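Local coordinates for transferrin (Manduca sexta, PDB 6WB6), which binds and transports ferric iron together with a carbonate anion, carrying a single iron ion per molecule, at residues Ala405-Asp409 and Met410-Ala414; Ser468-His471 and Ala472-Tyr476; Glu494-Ser497 and Gly498-Leu502. All coordinates share one frame; numbering follows the deposited sequence.

Contact 1: residues Ala405-Asp409 and Met410-Ala414; sequences ASVDD and MRVAA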
loop_
_atom_site.group_PDB
_atom_site.type_symbol
_atom_site.label_atom_id
_atom_site.label_comp_id
_atom_site.label_asym_id
_atom_site.label_seq_id
_atom_site.Cartn_x
_atom_site.Cartn_y
_atom_site.Cartn_z
ATOM N N ALA A 405 14.940 -4.152 8.393
ATOM C CA ALA A 405 14.892 -3.267 9.529
ATOM C C ALA A 405 15.072 -1.878 8.970
ATOM O O ALA A 405 15.645 -1.702 7.889
ATOM C CB ALA A 405 15.973 -3.613 10.557
ATOM N N SER A 406 14.557 -0.902 9.701
ATOM C CA SER A 406 14.610 0.487 9.294
ATOM C C SER A 406 15.756 1.193 9.998
ATOM O O SER A 406 16.218 0.782 11.059
ATOM C CB SER A 406 13.297 1.222 9.604
ATOM O OG SER A 406 13.000 1.182 10.988
ATOM N N VAL A 407 16.164 2.297 9.400
ATOM C CA VAL A 407 17.232 3.140 9.893
ATOM C C VAL A 407 16.939 4.537 9.365
ATOM O O VAL A 407 16.361 4.699 8.283
ATOM C CB VAL A 407 18.597 2.538 9.463
ATOM C CG1 VAL A 407 18.586 2.210 7.973
ATOM C CG2 VAL A 407 19.751 3.429 9.821
ATOM N N ASP A 408 17.217 5.547 10.168
ATOM C CA ASP A 408 16.768 6.887 9.831
ATOM C C ASP A 408 17.951 7.756 9.427
ATOM O O ASP A 408 19.108 7.478 9.755
ATOM C CB ASP A 408 16.005 7.542 10.997
ATOM C CG ASP A 408 14.663 6.856 11.308
ATOM O OD1 ASP A 408 13.976 6.416 10.364
ATOM O OD2 ASP A 408 14.285 6.763 12.505
ATOM N N ASP A 409 17.636 8.798 8.661
ATOM C CA ASP A 409 18.553 9.904 8.411
ATOM C C ASP A 409 19.879 9.316 7.928
ATOM O O ASP A 409 19.874 8.437 7.055
ATOM C CB ASP A 409 18.626 10.761 9.674
ATOM C CG ASP A 409 17.260 11.325 10.098
ATOM O OD1 ASP A 409 16.547 11.903 9.245
ATOM O OD2 ASP A 409 16.901 11.201 11.292
ATOM N N MET A 410 21.016 9.735 8.476
ATOM C CA MET A 410 22.319 9.428 7.909
ATOM C C MET A 410 22.914 8.122 8.427
ATOM O O MET A 410 24.114 7.892 8.247
ATOM C CB MET A 410 23.288 10.582 8.184
ATOM C CG MET A 410 22.782 11.966 7.723
ATOM S SD MET A 410 21.525 12.753 8.775
ATOM C CE MET A 410 22.389 12.912 10.353
ATOM N N ARG A 411 22.117 7.257 9.042
ATOM C CA ARG A 411 22.624 5.987 9.537
ATOM C C ARG A 411 22.528 4.865 8.512
ATOM O O ARG A 411 22.981 3.751 8.799
ATOM C CB ARG A 411 21.886 5.591 10.813
ATOM C CG ARG A 411 22.189 6.527 11.967
ATOM C CD ARG A 411 21.619 6.061 13.300
ATOM N NE ARG A 411 20.158 6.085 13.348
ATOM C CZ ARG A 411 19.412 7.189 13.331
ATOM N NH1 ARG A 411 19.964 8.389 13.240
ATOM N NH2 ARG A 411 18.100 7.088 13.402
ATOM N N VAL A 412 21.982 5.137 7.320
ATOM C CA VAL A 412 21.858 4.101 6.291
ATOM C C VAL A 412 23.230 3.716 5.735
ATOM O O VAL A 412 23.507 2.539 5.485
ATOM C CB VAL A 412 20.920 4.566 5.158
ATOM C CG1 VAL A 412 20.773 3.473 4.096
ATOM C CG2 VAL A 412 19.561 4.959 5.702
ATOM N N ALA A 413 24.093 4.693 5.485
ATOM C CA ALA A 413 25.414 4.354 4.985
ATOM C C ALA A 413 26.241 3.680 6.074
ATOM O O ALA A 413 26.919 2.680 5.820
ATOM C CB ALA A 413 26.118 5.600 4.462
ATOM N N ALA A 414 26.189 4.212 7.292
ATOM C CA ALA A 414 26.820 3.547 8.430
ATOM C C ALA A 414 26.364 2.104 8.554
ATOM O O ALA A 414 27.178 1.194 8.722
ATOM C CB ALA A 414 26.498 4.300 9.719
#

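Contact 2: residues Ser468-His471 and Ala472-Tyr476; sequences SGLH and APLFY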
loop_
_atom_site.group_PDB
_atom_site.type_symbol
_atom_site.label_atom_id
_atom_site.label_comp_id
_atom_site.label_asym_id
_atom_site.label_seq_id
_atom_site.Cartn_x
_atom_site.Cartn_y
_atom_site.Cartn_z
ATOM N N SER A 468 20.664 18.125 5.877
ATOM C CA SER A 468 20.626 19.285 4.983
ATOM C C SER A 468 21.495 20.430 5.496
ATOM O O SER A 468 21.979 21.253 4.704
ATOM C CB SER A 468 19.184 19.777 4.814
ATOM O OG SER A 468 18.255 18.698 4.773
ATOM N N GLY A 469 21.716 20.487 6.798
ATOM C CA GLY A 469 22.416 21.603 7.382
ATOM C C GLY A 469 23.911 21.426 7.296
ATOM O O GLY A 469 24.650 22.374 7.037
ATOM N N LEU A 470 24.368 20.193 7.491
ATOM C CA LEU A 470 25.796 19.918 7.612
ATOM C C LEU A 470 26.263 18.997 6.495
ATOM O O LEU A 470 27.050 19.422 5.649
ATOM C CB LEU A 470 26.089 19.318 8.989
ATOM C CG LEU A 470 27.555 19.052 9.347
ATOM C CD1 LEU A 470 27.996 17.705 8.816
ATOM C CD2 LEU A 470 28.461 20.170 8.842
ATOM N N HIS A 471 25.782 17.754 6.459
ATOM C CA HIS A 471 26.265 16.769 5.501
ATOM C C HIS A 471 26.236 17.313 4.081
ATOM O O HIS A 471 27.266 17.373 3.404
ATOM C CB HIS A 471 25.422 15.498 5.595
ATOM C CG HIS A 471 25.659 14.697 6.830
ATOM N ND1 HIS A 471 26.019 13.367 6.793
ATOM C CD2 HIS A 471 25.575 15.029 8.139
ATOM C CE1 HIS A 471 26.149 12.914 8.025
ATOM N NE2 HIS A 471 25.885 13.902 8.862
ATOM N N ALA A 472 25.051 17.712 3.611
ATOM C CA ALA A 472 24.903 17.988 2.187
ATOM C C ALA A 472 25.769 19.149 1.730
ATOM O O ALA A 472 26.447 19.009 0.696
ATOM C CB ALA A 472 23.420 18.207 1.862
ATOM N N PRO A 473 25.792 20.306 2.409
ATOM C CA PRO A 473 26.725 21.374 1.993
ATOM C C PRO A 473 28.191 20.984 2.132
ATOM O O PRO A 473 29.018 21.360 1.289
ATOM C CB PRO A 473 26.367 22.539 2.923
ATOM C CG PRO A 473 25.018 22.174 3.534
ATOM C CD PRO A 473 24.974 20.706 3.571
ATOM N N LEU A 474 28.547 20.238 3.177
ATOM C CA LEU A 474 29.937 19.821 3.322
ATOM C C LEU A 474 30.326 18.864 2.205
ATOM O O LEU A 474 31.388 19.010 1.590
ATOM C CB LEU A 474 30.168 19.156 4.675
ATOM C CG LEU A 474 31.033 19.867 5.705
ATOM C CD1 LEU A 474 31.293 18.913 6.891
ATOM C CD2 LEU A 474 32.343 20.337 5.105
ATOM N N PHE A 475 29.480 17.863 1.938
ATOM C CA PHE A 475 29.779 16.966 0.832
ATOM C C PHE A 475 29.777 17.709 -0.480
ATOM O O PHE A 475 30.595 17.423 -1.368
ATOM C CB PHE A 475 28.784 15.823 0.711
ATOM C CG PHE A 475 28.940 15.067 -0.587
ATOM C CD1 PHE A 475 29.861 14.036 -0.685
ATOM C CD2 PHE A 475 28.221 15.417 -1.713
ATOM C CE1 PHE A 475 30.047 13.360 -1.868
ATOM C CE2 PHE A 475 28.405 14.745 -2.912
ATOM C CZ PHE A 475 29.320 13.705 -2.986
ATOM N N TYR A 476 28.819 18.615 -0.660
ATOM C CA TYR A 476 28.727 19.279 -1.952
ATOM C C TYR A 476 29.996 20.054 -2.240
ATOM O O TYR A 476 30.532 19.989 -3.348
ATOM C CB TYR A 476 27.516 20.199 -2.017
ATOM C CG TYR A 476 27.351 20.822 -3.385
ATOM C CD1 TYR A 476 28.042 21.976 -3.732
ATOM C CD2 TYR A 476 26.517 20.253 -4.336
ATOM C CE1 TYR A 476 27.906 22.533 -4.971
ATOM C CE2 TYR A 476 26.371 20.816 -5.583
ATOM C CZ TYR A 476 27.069 21.949 -5.897
ATOM O OH TYR A 476 26.896 22.504 -7.145
#

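Contact 3: residues Glu494-Ser497 and Gly498-Leu502; sequences EFFS and GGSCL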
loop_
_atom_site.group_PDB
_atom_site.type_symbol
_atom_site.label_atom_id
_atom_site.label_comp_id
_atom_site.label_asym_id
_atom_site.label_seq_id
_atom_site.Cartn_x
_atom_site.Cartn_y
_atom_site.Cartn_z
ATOM N N GLU A 494 36.016 28.443 6.183
ATOM C CA GLU A 494 36.892 29.247 5.346
ATOM C C GLU A 494 36.292 29.498 3.968
ATOM O O GLU A 494 36.642 30.495 3.335
ATOM C CB GLU A 494 38.268 28.586 5.222
ATOM C CG GLU A 494 38.977 28.338 6.565
ATOM C CD GLU A 494 39.363 29.618 7.321
ATOM O OE1 GLU A 494 39.097 30.727 6.812
ATOM O OE2 GLU A 494 39.939 29.510 8.435
ATOM N N PHE A 495 35.390 28.644 3.485
ATOM C CA PHE A 495 34.697 28.983 2.241
ATOM C C PHE A 495 33.695 30.116 2.462
ATOM O O PHE A 495 33.716 31.125 1.749
ATOM C CB PHE A 495 33.995 27.766 1.657
ATOM C CG PHE A 495 33.251 28.070 0.389
ATOM C CD1 PHE A 495 31.973 28.605 0.429
ATOM C CD2 PHE A 495 33.835 27.839 -0.842
ATOM C CE1 PHE A 495 31.276 28.905 -0.754
ATOM C CE2 PHE A 495 33.140 28.126 -2.015
ATOM C CZ PHE A 495 31.851 28.671 -1.954
ATOM N N PHE A 496 32.802 29.971 3.442
ATOM C CA PHE A 496 31.891 31.057 3.805
ATOM C C PHE A 496 32.596 31.973 4.802
ATOM O O PHE A 496 32.185 32.141 5.948
ATOM C CB PHE A 496 30.590 30.499 4.368
ATOM C CG PHE A 496 29.801 29.715 3.370
ATOM C CD1 PHE A 496 29.099 30.361 2.369
ATOM C CD2 PHE A 496 29.768 28.343 3.423
ATOM C CE1 PHE A 496 28.373 29.656 1.441
ATOM C CE2 PHE A 496 29.039 27.630 2.490
ATOM C CZ PHE A 496 28.342 28.299 1.497
ATOM N N SER A 497 33.679 32.583 4.312
ATOM C CA SER A 497 34.591 33.354 5.150
ATOM C C SER A 497 33.932 34.575 5.781
ATOM O O SER A 497 34.500 35.144 6.717
ATOM C CB SER A 497 35.811 33.790 4.325
ATOM O OG SER A 497 35.440 34.653 3.263
ATOM N N GLY A 498 32.760 34.987 5.294
ATOM C CA GLY A 498 31.978 36.027 5.944
ATOM C C GLY A 498 31.289 35.572 7.211
ATOM O O GLY A 498 30.703 36.399 7.913
ATOM N N GLY A 499 31.344 34.289 7.518
ATOM C CA GLY A 499 30.736 33.773 8.725
ATOM C C GLY A 499 29.459 32.999 8.434
ATOM O O GLY A 499 28.814 33.155 7.387
ATOM N N SER A 500 29.081 32.174 9.409
ATOM C CA SER A 500 27.994 31.224 9.229
ATOM C C SER A 500 27.282 30.971 10.553
ATOM O O SER A 500 27.836 31.160 11.640
ATOM C CB SER A 500 28.513 29.902 8.659
ATOM O OG SER A 500 29.102 30.089 7.386
ATOM N N CYS A 501 26.045 30.514 10.438
ATOM C CA CYS A 501 25.275 30.027 11.576
ATOM C C CYS A 501 24.965 28.565 11.317
ATOM O O CYS A 501 24.097 28.246 10.495
ATOM C CB CYS A 501 23.983 30.804 11.793
ATOM S SG CYS A 501 23.141 30.135 13.276
ATOM N N LEU A 502 25.676 27.686 12.025
ATOM C CA LEU A 502 25.493 26.241 11.947
ATOM C C LEU A 502 25.267 25.772 13.382
ATOM O O LEU A 502 26.209 25.350 14.078
ATOM C CB LEU A 502 26.695 25.587 11.273
ATOM C CG LEU A 502 26.729 24.061 11.105
ATOM C CD1 LEU A 502 25.621 23.521 10.213
ATOM C CD2 LEU A 502 28.087 23.659 10.546
HETATM O O HOH W 1 31.693 30.301 8.337
#

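Contact 1: residues Ala405-Asp409 and Met410-Ala414
The guanidinium of R411 lies flat against the carbonyl oxygen of D408: D408 O sits 3.6 Å above the guanidinium plane, over its centre, on one face. V407 CG2 and D409 CB come to the group obliquely. The carboxylate of D408 stands almost perpendicular to the guanidinium, the planes 87° apart, and the two side chains run side by side in the same direction. Their ion pair is long, with D408 OD2 3.9 Å from R411 NH2. Both groups have stronger partners across the fold, D408 OD1 to R586 and R411 NE to E390. The R411 chain reaches back over the turn because it bends at its third torsion (chi3 -67°).

The same carbonyl also takes a backbone bond, R411 N to D408 O at 3.1 Å, so D408 O is engaged by the amide and covered by the guanidinium of one residue. V407 CG1 packs on V412 CG2 at 3.7 Å, both side chains buried. Cutting V407 back to an alanine would remove CG1 and is likely to open a gap beside V412 CG2, leaving that methyl without its apolar partner from the strand. Next to D409 the bent M410 chain folds back, its SD 3.6 Å from D409 CB.

The bond from R411 N closes a type II' beta turn, D408 to R411, with D409 at positive phi (52°) in its second position. It is a strand-to-helix connection, taking the chain from edge strand 405-407 of a four-stranded antiparallel sheet into helix 411-419.

Contact 2: residues Ser468-His471 and Ala472-Tyr476
L470 and H471 are tied to the next turn of their helix by two backbone hydrogen bonds. L474 N donates to L470 O at 3.0 Å, and F475 N gives a shorter, nearly straight bond to H471 O, 2.7 Å with an N-H...O angle of 175°. Y476 N continues the pattern to A472 O.

One link is missing because P473 has no amide hydrogen, and the helix kinks there after a wider pi-type turn at 468-471. The pyrrolidine ring takes up the space where such a bond would run: P473 CD lies 3.2 Å from S468 O and equally close to L470 O, while P473 CG is 3.5 Å from G469 O. In these carbon-to-oxygen contacts CD and CG of the ring meet the carbonyls of the preceding turn. G469 O, which the proline cannot serve, is hydrogen-bonded to H461 ND1. Of the same kind, L474 CB rests on L470 O, 3.3 Å away, and F475 CB lies near H471 O.

Apolar packing rests on the two leucines four residues apart. With CG anti to the backbone N (chi1 -176°), L470 sets both methyls against the single methyl L474 CD1, the two side chains crossing at a slant; L470 CD2 is the nearer, 3.7 Å from L474 CD1.

The helix meets several elements of its lobe. S468 and A472 pack on A438 of strand 437-443, and P473 on F543 of strand 542-545. H471 and F475 face helix 644-659, through I657 and through T652, I653 and V656 respectively, so helix 467-479 packs against both the mixed sheet and helix 644-659.

Contact 3: residues Glu494-Ser497 and Gly498-Leu502
F496 leaves the helix that ends at 495 and turns the chain towards strand 499-501. Its backbone angles (phi -86°, psi 63°) make it the centre of an inverse gamma turn, with a weak bond from S497 N to F495 O. A type I beta turn from F496 to G499 follows at once, closed by the bond of G499 N to F496 O at 2.8 Å. G499 then takes positive phi (106°) and extended psi, a conformation in which a CB would press on the carbonyl oxygen of G498; the chain straightens from here into the strand.

S500 is the side chain that reaches back across the turn. Its OG is anti to its own carbonyl carbon and comes within 3.4 Å of F496 CB, meeting the phenyl ring obliquely. A water bridges the two residues, 3.1 Å from F496 O, to which it probably donates, and 2.8 Å from S500 OG, with which it shares a second hydrogen bond. S500 OG also bonds S459 OG, so this buried hydroxyl is held from two quarters. The neighbouring phenyl groups meet differently: F495 CD1 lies 3.5 Å above the plane of the F496 ring, over its centre, while F496 CG sits at the edge of the F495 ring, in its plane.

Strand 499-501 runs parallel to strand 458-461, and F496 packs on S459 there. C501 is pinned by its disulfide to C524. Both phenylalanines rest on L477 of helix 467-479, and L502 reaches H461, so the turn joins helix 488-495 to the edge of the mixed sheet beside helix 467-479.

How the contacts relate
Following the chain from the N terminus, contact 1 comes first and closes the turn between strand 405-407 and helix 411-419. Contact 2 lies wholly within helix 467-479 and closes no loop beyond a helical turn. Contact 3 closes the turn from helix 488-495 into strand 499-501. The three follow in series, none nested or crossing. Contact 2 is the middle piece in space as well: M410 CG of contact 1 touches H471 CE1 at 3.5 Å, and L470 CD2 packs on L502 CD2 of contact 3 at 3.9 Å. Contacts 1 and 3 do not touch, their nearest atoms about 11 Å apart. Helix 467-479 thus links the four-stranded antiparallel sheet's turn with the mixed sheet's strand 499-501.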